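Local coordinates for basic membrane lipoprotein (Brucella melitensis biovar Abortus, PDB 3S99), which binds adenine and probably other purines, and may serve as the substrate-binding component of an ABC-type purine uptake system, at residues Y133-Y137 with L313-T317; I167-L172 with F345-V350; A201-I205 with V224-I230. All coordinates share one frame; numbering follows the deposited sequence.

Contact 1: Y133-Y137 with L313-T317; sequences YEGRY and LNPFT
Tyr137 and Pro315 bring the two backbones nearest each other, their CA atoms 6.4 Å apart, where the first turn of helix 132-146 faces an irregular loop. Within that loop Phe316 is the centre of an inverse gamma turn, and Thr317 OG1 donates to Asn314 O, tying the chain across the bend. Pro315 lies between the two tyrosines that the helix offers one turn apart. With CG anti to the backbone N (chi1 -172°), the Tyr137 ring reaches out along the loop: its CD2 meets Pro315 CB at 3.6 Å, while CE1 on the other side of the ring touches Leu313 CD2 at 3.5 Å. Pro315 CG also sits close to Tyr137 CB and approaches the Tyr133 ring at its edge. Phe316 CE2 sits over one face of the Tyr133 ring, toward its rim, 3.6 Å from Tyr133 CD2; the two rings meet obliquely, their planes at 49°. No direct hydrogen bond joins the segments. A water does so instead, accepting from Asn314 ND2 at 2.6 Å, donating to Glu134 OE2 and making a longer bond to Tyr133 OH, whose main partner is Arg131. The other carboxylate oxygen, Glu134 OE1, receives the backbone N-H of Met280. Around this apolar core, helix 295-310 touches Glu134, Tyr137 and Leu313, helix 161-175 packs on Tyr133, Tyr137, Pro315 and Phe316, and Leu340 of helix 337-341 meets both Tyr133 and Phe316.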
loop_
_atom_site.group_PDB
_atom_site.type_symbol
_atom_site.label_atom_id
_atom_site.label_comp_id
_atom_site.label_asym_id
_atom_site.label_seq_id
_atom_site.Cartn_x
_atom_site.Cartn_y
_atom_site.Cartn_z
ATOM N N TYR A 133 1.783 3.308 -5.622
ATOM C CA TYR A 133 1.789 4.688 -6.123
ATOM C C TYR A 133 1.071 4.822 -7.480
ATOM O O TYR A 133 0.705 5.935 -7.877
ATOM C CB TYR A 133 3.233 5.221 -6.204
ATOM C CG TYR A 133 4.046 4.577 -7.314
ATOM C CD1 TYR A 133 4.950 3.568 -7.052
ATOM C CD2 TYR A 133 3.869 4.962 -8.641
ATOM C CE1 TYR A 133 5.677 2.964 -8.091
ATOM C CE2 TYR A 133 4.578 4.359 -9.671
ATOM C CZ TYR A 133 5.484 3.371 -9.377
ATOM O OH TYR A 133 6.145 2.789 -10.418
ATOM N N GLU A 134 0.842 3.715 -8.179
ATOM C CA GLU A 134 0.073 3.761 -9.404
ATOM C C GLU A 134 -1.378 4.105 -9.100
ATOM O O GLU A 134 -1.953 4.960 -9.757
ATOM C CB GLU A 134 0.184 2.456 -10.189
ATOM C CG GLU A 134 1.555 2.236 -10.819
ATOM C CD GLU A 134 1.657 0.935 -11.642
ATOM O OE1 GLU A 134 0.834 0.043 -11.433
ATOM O OE2 GLU A 134 2.570 0.807 -12.495
ATOM N N GLY A 135 -1.933 3.502 -8.039
ATOM C CA GLY A 135 -3.268 3.826 -7.551
ATOM C C GLY A 135 -3.342 5.229 -7.006
ATOM O O GLY A 135 -4.349 5.901 -7.154
ATOM N N ARG A 136 -2.279 5.688 -6.367
ATOM C CA ARG A 136 -2.265 7.031 -5.831
ATOM C C ARG A 136 -2.449 8.073 -6.941
ATOM O O ARG A 136 -3.057 9.122 -6.721
ATOM C CB ARG A 136 -0.944 7.302 -5.136
ATOM C CG ARG A 136 -0.720 6.462 -3.887
ATOM C CD ARG A 136 -1.539 6.975 -2.748
ATOM N NE ARG A 136 -1.275 6.186 -1.543
ATOM C CZ ARG A 136 -1.950 6.269 -0.414
ATOM N NH1 ARG A 136 -2.980 7.081 -0.285
ATOM N NH2 ARG A 136 -1.581 5.504 0.605
ATOM N N TYR A 137 -1.901 7.799 -8.118
ATOM C CA TYR A 137 -1.964 8.758 -9.203
ATOM C C TYR A 137 -3.396 8.958 -9.630
ATOM O O TYR A 137 -3.860 10.090 -9.729
ATOM C CB TYR A 137 -1.090 8.321 -10.370
ATOM C CG TYR A 137 -0.965 9.355 -11.447
ATOM C CD1 TYR A 137 -1.837 9.351 -12.533
ATOM C CD2 TYR A 137 0.036 10.331 -11.400
ATOM C CE1 TYR A 137 -1.723 10.269 -13.528
ATOM C CE2 TYR A 137 0.174 11.240 -12.408
ATOM C CZ TYR A 137 -0.710 11.214 -13.455
ATOM O OH TYR A 137 -0.605 12.129 -14.445
ATOM N N LEU A 313 1.289 5.090 -19.197
ATOM C CA LEU A 313 1.460 6.139 -18.206
ATOM C C LEU A 313 2.265 5.597 -17.036
ATOM O O LEU A 313 1.901 4.578 -16.452
ATOM C CB LEU A 313 0.113 6.644 -17.678
ATOM C CG LEU A 313 0.143 7.747 -16.606
ATOM C CD1 LEU A 313 0.905 9.013 -17.111
ATOM C CD2 LEU A 313 -1.300 8.090 -16.281
ATOM N N ASN A 314 3.359 6.291 -16.742
ATOM C CA ASN A 314 4.106 6.108 -15.531
ATOM C C ASN A 314 4.099 7.432 -14.791
ATOM O O ASN A 314 4.722 8.395 -15.233
ATOM C CB ASN A 314 5.532 5.643 -15.835
ATOM C CG ASN A 314 5.557 4.257 -16.466
ATOM O OD1 ASN A 314 5.890 4.099 -17.646
ATOM N ND2 ASN A 314 5.187 3.249 -15.688
ATOM N N PRO A 315 3.387 7.482 -13.657
ATOM C CA PRO A 315 3.300 8.649 -12.805
ATOM C C PRO A 315 4.610 9.400 -12.671
ATOM O O PRO A 315 4.604 10.625 -12.777
ATOM C CB PRO A 315 2.882 8.055 -11.441
ATOM C CG PRO A 315 2.039 6.928 -11.800
ATOM C CD PRO A 315 2.687 6.331 -13.050
ATOM N N PHE A 316 5.724 8.698 -12.457
ATOM C CA PHE A 316 7.015 9.366 -12.321
ATOM C C PHE A 316 7.739 9.528 -13.653
ATOM O O PHE A 316 8.754 8.895 -13.902
ATOM C CB PHE A 316 7.873 8.645 -11.311
ATOM C CG PHE A 316 7.263 8.631 -9.918
ATOM C CD1 PHE A 316 7.051 9.832 -9.229
ATOM C CD2 PHE A 316 6.887 7.453 -9.320
ATOM C CE1 PHE A 316 6.503 9.817 -7.984
ATOM C CE2 PHE A 316 6.339 7.444 -8.050
ATOM C CZ PHE A 316 6.160 8.632 -7.391
ATOM N N THR A 317 7.181 10.399 -14.489
ATOM C CA THR A 317 7.726 10.752 -15.811
ATOM C C THR A 317 7.763 12.270 -15.907
ATOM O O THR A 317 6.744 12.919 -15.700
ATOM C CB THR A 317 6.836 10.214 -16.946
ATOM O OG1 THR A 317 6.707 8.793 -16.797
ATOM C CG2 THR A 317 7.435 10.547 -18.358
HETATM O O HOH W 1 4.516 3.267 -13.206
#

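Contact 2: I167-L172 with F345-V350; sequences INSFML and FYVAGV
Asn168 supplies both hydrogen bonds of this contact, using the two ends of its side-chain amide to hold the extended chain at Phe345-Val347. OD1 accepts from Val347 N at 2.8 Å, the donor standing above the carbonyl plane of the amide instead of on a lone pair. ND2 donates to Phe345 O at 2.9 Å in a nearly straight bond (N-H...O 164°) that lies in the amide plane of Asn168 and in the plane of the accepting carbonyl. Gripped at both ends, the amide is fixed in rotation, with OD1 also in plane at the edge of the Tyr346 ring.

These bonds fasten the C-terminal tail, which follows helix 337-341, to the flank of helix 161-175. Just beyond them the tail reverses in a type II beta turn from Val347 to Val350. Gly349 holds its third position at phi 109°, where a CB would be driven against the carbonyl O of Ala348, so the backbone there requires glycine.

Apolar contacts lie around the amide. Ile167, with chi1 at -67°, turns both CG2 and CD1 to the Tyr346 ring: CG2 is 3.6 Å from Tyr346 CE1, and CD1 approaches the phenol oxygen, which is itself hydrogen-bonded to Asp352. Val350 CG1 lies over the centre of one face of the same ring. The other methyl, Val350 CG2, is 4.0 Å from Met171 CG. Val347 CG2 comes within 4.3 Å of Leu172 CG and at a similar distance from Met171 CG, bridging neighbouring residues of the helix. Strand 182-187 adds Trp187, which packs on both Ile167 and Tyr346, and Val183, which touches Met171; on the side of Leu172 and Val347, Ile320 of strand 320-321 touches both.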
loop_
_atom_site.group_PDB
_atom_site.type_symbol
_atom_site.label_atom_id
_atom_site.label_comp_id
_atom_site.label_asym_id
_atom_site.label_seq_id
_atom_site.Cartn_x
_atom_site.Cartn_y
_atom_site.Cartn_z
ATOM N N ILE A 167 2.721 9.876 -1.606
ATOM C CA ILE A 167 2.419 11.288 -1.487
ATOM C C ILE A 167 2.776 11.988 -2.807
ATOM O O ILE A 167 1.970 12.761 -3.358
ATOM C CB ILE A 167 3.179 11.918 -0.304
ATOM C CG1 ILE A 167 2.661 11.357 1.029
ATOM C CG2 ILE A 167 3.061 13.450 -0.327
ATOM C CD1 ILE A 167 3.535 11.735 2.294
ATOM N N ASN A 168 3.968 11.702 -3.319
ATOM C CA ASN A 168 4.439 12.343 -4.546
ATOM C C ASN A 168 3.581 11.989 -5.726
ATOM O O ASN A 168 3.214 12.876 -6.500
ATOM C CB ASN A 168 5.881 11.991 -4.837
ATOM C CG ASN A 168 6.852 12.747 -3.962
ATOM O OD1 ASN A 168 6.567 13.858 -3.532
ATOM N ND2 ASN A 168 8.022 12.143 -3.704
ATOM N N SER A 169 3.256 10.706 -5.878
ATOM C CA SER A 169 2.391 10.282 -6.963
ATOM C C SER A 169 0.998 10.894 -6.919
ATOM O O SER A 169 0.459 11.317 -7.950
ATOM C CB SER A 169 2.274 8.774 -6.992
ATOM O OG SER A 169 1.581 8.393 -8.147
ATOM N N PHE A 170 0.405 10.925 -5.729
ATOM C CA PHE A 170 -0.884 11.563 -5.515
ATOM C C PHE A 170 -0.894 13.036 -5.955
ATOM O O PHE A 170 -1.792 13.482 -6.683
ATOM C CB PHE A 170 -1.277 11.411 -4.042
ATOM C CG PHE A 170 -2.594 12.039 -3.689
ATOM C CD1 PHE A 170 -3.784 11.429 -4.028
ATOM C CD2 PHE A 170 -2.636 13.229 -2.965
ATOM C CE1 PHE A 170 -5.000 12.006 -3.686
ATOM C CE2 PHE A 170 -3.864 13.816 -2.633
ATOM C CZ PHE A 170 -5.028 13.201 -2.975
ATOM N N MET A 171 0.153 13.768 -5.563
ATOM C CA MET A 171 0.295 15.163 -5.924
ATOM C C MET A 171 0.445 15.327 -7.457
ATOM O O MET A 171 -0.203 16.213 -8.072
ATOM C CB MET A 171 1.509 15.769 -5.175
ATOM C CG MET A 171 1.736 17.254 -5.364
ATOM S SD MET A 171 0.362 18.369 -4.840
ATOM C CE MET A 171 -0.188 17.480 -3.400
ATOM N N LEU A 172 1.286 14.501 -8.077
ATOM C CA LEU A 172 1.490 14.591 -9.524
ATOM C C LEU A 172 0.168 14.340 -10.266
ATOM O O LEU A 172 -0.130 15.030 -11.241
ATOM C CB LEU A 172 2.568 13.602 -10.012
ATOM C CG LEU A 172 4.004 13.932 -9.555
ATOM C CD1 LEU A 172 4.996 12.786 -9.838
ATOM C CD2 LEU A 172 4.503 15.182 -10.252
ATOM N N PHE A 345 12.592 12.557 -0.849
ATOM C CA PHE A 345 12.326 13.949 -1.172
ATOM C C PHE A 345 10.908 14.059 -1.713
ATOM O O PHE A 345 10.338 13.072 -2.195
ATOM C CB PHE A 345 13.308 14.446 -2.228
ATOM C CG PHE A 345 13.265 13.673 -3.505
ATOM C CD1 PHE A 345 14.082 12.557 -3.680
ATOM C CD2 PHE A 345 12.394 14.046 -4.537
ATOM C CE1 PHE A 345 14.025 11.824 -4.852
ATOM C CE2 PHE A 345 12.341 13.317 -5.722
ATOM C CZ PHE A 345 13.164 12.206 -5.879
ATOM N N TYR A 346 10.339 15.257 -1.611
ATOM C CA TYR A 346 9.016 15.524 -2.153
ATOM C C TYR A 346 9.156 16.193 -3.501
ATOM O O TYR A 346 10.166 16.810 -3.778
ATOM C CB TYR A 346 8.208 16.440 -1.248
ATOM C CG TYR A 346 7.618 15.790 -0.024
ATOM C CD1 TYR A 346 6.858 14.617 -0.116
ATOM C CD2 TYR A 346 7.788 16.357 1.225
ATOM C CE1 TYR A 346 6.310 14.046 1.008
ATOM C CE2 TYR A 346 7.225 15.802 2.352
ATOM C CZ TYR A 346 6.482 14.648 2.245
ATOM O OH TYR A 346 5.924 14.100 3.390
ATOM N N VAL A 347 8.126 16.084 -4.328
ATOM C CA VAL A 347 8.067 16.861 -5.575
ATOM C C VAL A 347 7.589 18.286 -5.251
ATOM O O VAL A 347 7.107 18.552 -4.131
ATOM C CB VAL A 347 7.160 16.185 -6.657
ATOM C CG1 VAL A 347 7.761 14.895 -7.128
ATOM C CG2 VAL A 347 5.718 15.948 -6.139
ATOM N N ALA A 348 7.747 19.204 -6.215
ATOM C CA ALA A 348 7.253 20.585 -6.078
ATOM C C ALA A 348 5.757 20.578 -5.806
ATOM O O ALA A 348 4.990 19.821 -6.444
ATOM C CB ALA A 348 7.547 21.416 -7.347
ATOM N N GLY A 349 5.359 21.417 -4.854
ATOM C CA GLY A 349 3.957 21.607 -4.483
ATOM C C GLY A 349 3.582 21.034 -3.126
ATOM O O GLY A 349 2.544 21.415 -2.550
ATOM N N VAL A 350 4.397 20.114 -2.619
ATOM C CA VAL A 350 4.159 19.537 -1.312
ATOM C C VAL A 350 4.714 20.521 -0.271
ATOM O O VAL A 350 5.792 21.117 -0.456
ATOM C CB VAL A 350 4.801 18.125 -1.161
ATOM C CG1 VAL A 350 4.517 17.543 0.242
ATOM C CG2 VAL A 350 4.297 17.152 -2.278
#

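Contact 3: A201-I205 with V224-I230; sequences AKALI and VAHDRGI
Two successive beta-alpha-beta crossovers bring their helices together here, Ala201-Ile205 of helix 194-206 against Val224-Ile230 at the end of helix 220-227. Helix 194-206 links the parallel strands 182-187 and 211-214, and helix 220-227 links 211-214 to its parallel neighbour 231-236. Such layering is characteristic of the periplasmic-binding-protein fold to which the BMP lipoprotein family belongs. The second helix closes in a Schellman motif: Ile230 N bonds to Ala225 O and Gly229 N to His226 O, with Gly229, at positive phi, as the C-prime residue. This reversal turns Ile230 toward helix 194-206, just before strand 231-236 begins.

Val224 CG1 is the hub of the apolar contact. Anti to the backbone N (chi1 167°), it is turned toward helix 194-206 and meets Ala201 CB at 3.9 Å, Lys202 CG at 3.7 Å and Ile205 CD1 at 3.9 Å. Ile205 spreads over several partners. Its CD1 also lies against Ala225 CA, and more loosely against Arg228 CG, while CG2 is 3.9 Å from Ile230 CG1; the two isoleucine side chains run antiparallel alongside each other. Both reach Ile212 of strand 211-214, and Ile155 of strand 151-156 lies against Ala201.

Toward solvent, two long basic chains border the apolar patch. Arg228, bent at chi2 (-76°), brings NH1 alongside the methylenes of the extended Lys202 chain, while Val224 CG1 lies over one face of the guanidinium, toward its rim. The charged groups remain separate, Lys202 NZ lying 4.8 Å from Arg228 NH1, whereas the same NH1 approaches Lys202 CG to 3.4 Å.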
loop_
_atom_site.group_PDB
_atom_site.type_symbol
_atom_site.label_atom_id
_atom_site.label_comp_id
_atom_site.label_asym_id
_atom_site.label_seq_id
_atom_site.Cartn_x
_atom_site.Cartn_y
_atom_site.Cartn_z
ATOM N N ALA A 201 -7.510 12.656 11.046
ATOM C CA ALA A 201 -8.623 12.988 10.177
ATOM C C ALA A 201 -9.455 14.176 10.708
ATOM O O ALA A 201 -9.798 15.079 9.963
ATOM C CB ALA A 201 -9.514 11.747 9.961
ATOM N N LYS A 202 -9.768 14.171 11.996
ATOM C CA LYS A 202 -10.527 15.241 12.601
ATOM C C LYS A 202 -9.739 16.550 12.519
ATOM O O LYS A 202 -10.281 17.585 12.148
ATOM C CB LYS A 202 -10.859 14.918 14.051
ATOM C CG LYS A 202 -11.784 13.701 14.233
ATOM C CD LYS A 202 -12.014 13.398 15.729
ATOM C CE LYS A 202 -12.766 12.085 15.981
ATOM N NZ LYS A 202 -13.058 11.859 17.439
ATOM N N ALA A 203 -8.455 16.512 12.846
ATOM C CA ALA A 203 -7.638 17.713 12.751
ATOM C C ALA A 203 -7.577 18.218 11.304
ATOM O O ALA A 203 -7.653 19.411 11.075
ATOM C CB ALA A 203 -6.251 17.457 13.278
ATOM N N LEU A 204 -7.449 17.324 10.325
ATOM C CA LEU A 204 -7.367 17.779 8.915
ATOM C C LEU A 204 -8.689 18.369 8.424
ATOM O O LEU A 204 -8.693 19.385 7.746
ATOM C CB LEU A 204 -6.891 16.650 7.996
ATOM C CG LEU A 204 -5.451 16.224 8.241
ATOM C CD1 LEU A 204 -5.179 14.855 7.558
ATOM C CD2 LEU A 204 -4.510 17.316 7.745
ATOM N N ILE A 205 -9.806 17.730 8.763
ATOM C CA ILE A 205 -11.132 18.242 8.399
ATOM C C ILE A 205 -11.419 19.552 9.131
ATOM O O ILE A 205 -11.975 20.468 8.538
ATOM C CB ILE A 205 -12.252 17.194 8.672
ATOM C CG1 ILE A 205 -12.055 15.960 7.766
ATOM C CG2 ILE A 205 -13.612 17.770 8.403
ATOM C CD1 ILE A 205 -12.540 14.654 8.392
ATOM N N VAL A 224 -14.453 8.708 10.133
ATOM C CA VAL A 224 -14.508 10.108 10.584
ATOM C C VAL A 224 -14.943 10.991 9.417
ATOM O O VAL A 224 -15.861 11.818 9.549
ATOM C CB VAL A 224 -13.158 10.619 11.096
ATOM C CG1 VAL A 224 -13.197 12.130 11.232
ATOM C CG2 VAL A 224 -12.766 9.928 12.455
ATOM N N ALA A 225 -14.279 10.816 8.270
ATOM C CA ALA A 225 -14.629 11.581 7.077
ATOM C C ALA A 225 -16.109 11.368 6.738
ATOM O O ALA A 225 -16.826 12.324 6.473
ATOM C CB ALA A 225 -13.727 11.196 5.893
ATOM N N HIS A 226 -16.573 10.125 6.782
ATOM C CA HIS A 226 -17.962 9.853 6.440
ATOM C C HIS A 226 -18.876 10.555 7.438
ATOM O O HIS A 226 -19.807 11.234 7.031
ATOM C CB HIS A 226 -18.276 8.355 6.440
ATOM C CG HIS A 226 -19.714 8.052 6.157
ATOM N ND1 HIS A 226 -20.587 7.601 7.123
ATOM C CD2 HIS A 226 -20.446 8.191 5.024
ATOM C CE1 HIS A 226 -21.788 7.444 6.591
ATOM N NE2 HIS A 226 -21.733 7.806 5.320
ATOM N N ASP A 227 -18.587 10.392 8.729
ATOM C CA ASP A 227 -19.296 11.122 9.809
ATOM C C ASP A 227 -19.375 12.630 9.549
ATOM O O ASP A 227 -20.390 13.244 9.870
ATOM C CB ASP A 227 -18.637 10.878 11.186
ATOM C CG ASP A 227 -18.916 9.480 11.750
ATOM O OD1 ASP A 227 -19.834 8.792 11.230
ATOM O OD2 ASP A 227 -18.224 9.073 12.732
ATOM N N ARG A 228 -18.334 13.223 8.955
ATOM C CA ARG A 228 -18.364 14.660 8.594
ATOM C C ARG A 228 -18.828 14.981 7.148
ATOM O O ARG A 228 -18.778 16.138 6.723
ATOM C CB ARG A 228 -17.000 15.332 8.861
ATOM C CG ARG A 228 -16.295 14.974 10.216
ATOM C CD ARG A 228 -16.874 15.656 11.451
ATOM N NE ARG A 228 -15.890 15.806 12.550
ATOM C CZ ARG A 228 -15.676 14.940 13.561
ATOM N NH1 ARG A 228 -14.774 15.226 14.485
ATOM N NH2 ARG A 228 -16.341 13.796 13.671
ATOM N N GLY A 229 -19.302 13.987 6.402
ATOM C CA GLY A 229 -19.673 14.189 4.989
ATOM C C GLY A 229 -18.527 14.577 4.049
ATOM O O GLY A 229 -18.764 15.203 3.024
ATOM N N ILE A 230 -17.295 14.199 4.405
ATOM C CA ILE A 230 -16.085 14.485 3.608
ATOM C C ILE A 230 -15.683 13.248 2.812
ATOM O O ILE A 230 -15.596 12.150 3.351
ATOM C CB ILE A 230 -14.895 14.953 4.519
ATOM C CG1 ILE A 230 -15.232 16.307 5.164
ATOM C CG2 ILE A 230 -13.579 15.043 3.744
ATOM C CD1 ILE A 230 -15.524 17.436 4.139
#

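In the fold
Contacts 1 and 2 are buried and adjoining, their centres about 11 Å apart, and their segments alternate along the chain. Helices 132-146 and 161-175 meet between them, where Tyr133 O probably accepts a hydrogen bond from Ser169 OG, and each helix receives a loop from beyond residue 310. The centre of contact 3 is about 26 Å from that of contact 1 and 23 Å from that of contact 2; nested within the loops they close, it joins helices near in sequence, partly buried toward the surface. Chemistry follows place: aromatic and proline packing with a bridging water in contact 1, an asparagine amide making two hydrogen bonds in contact 2, and aliphatic packing edged by basic chains in contact 3.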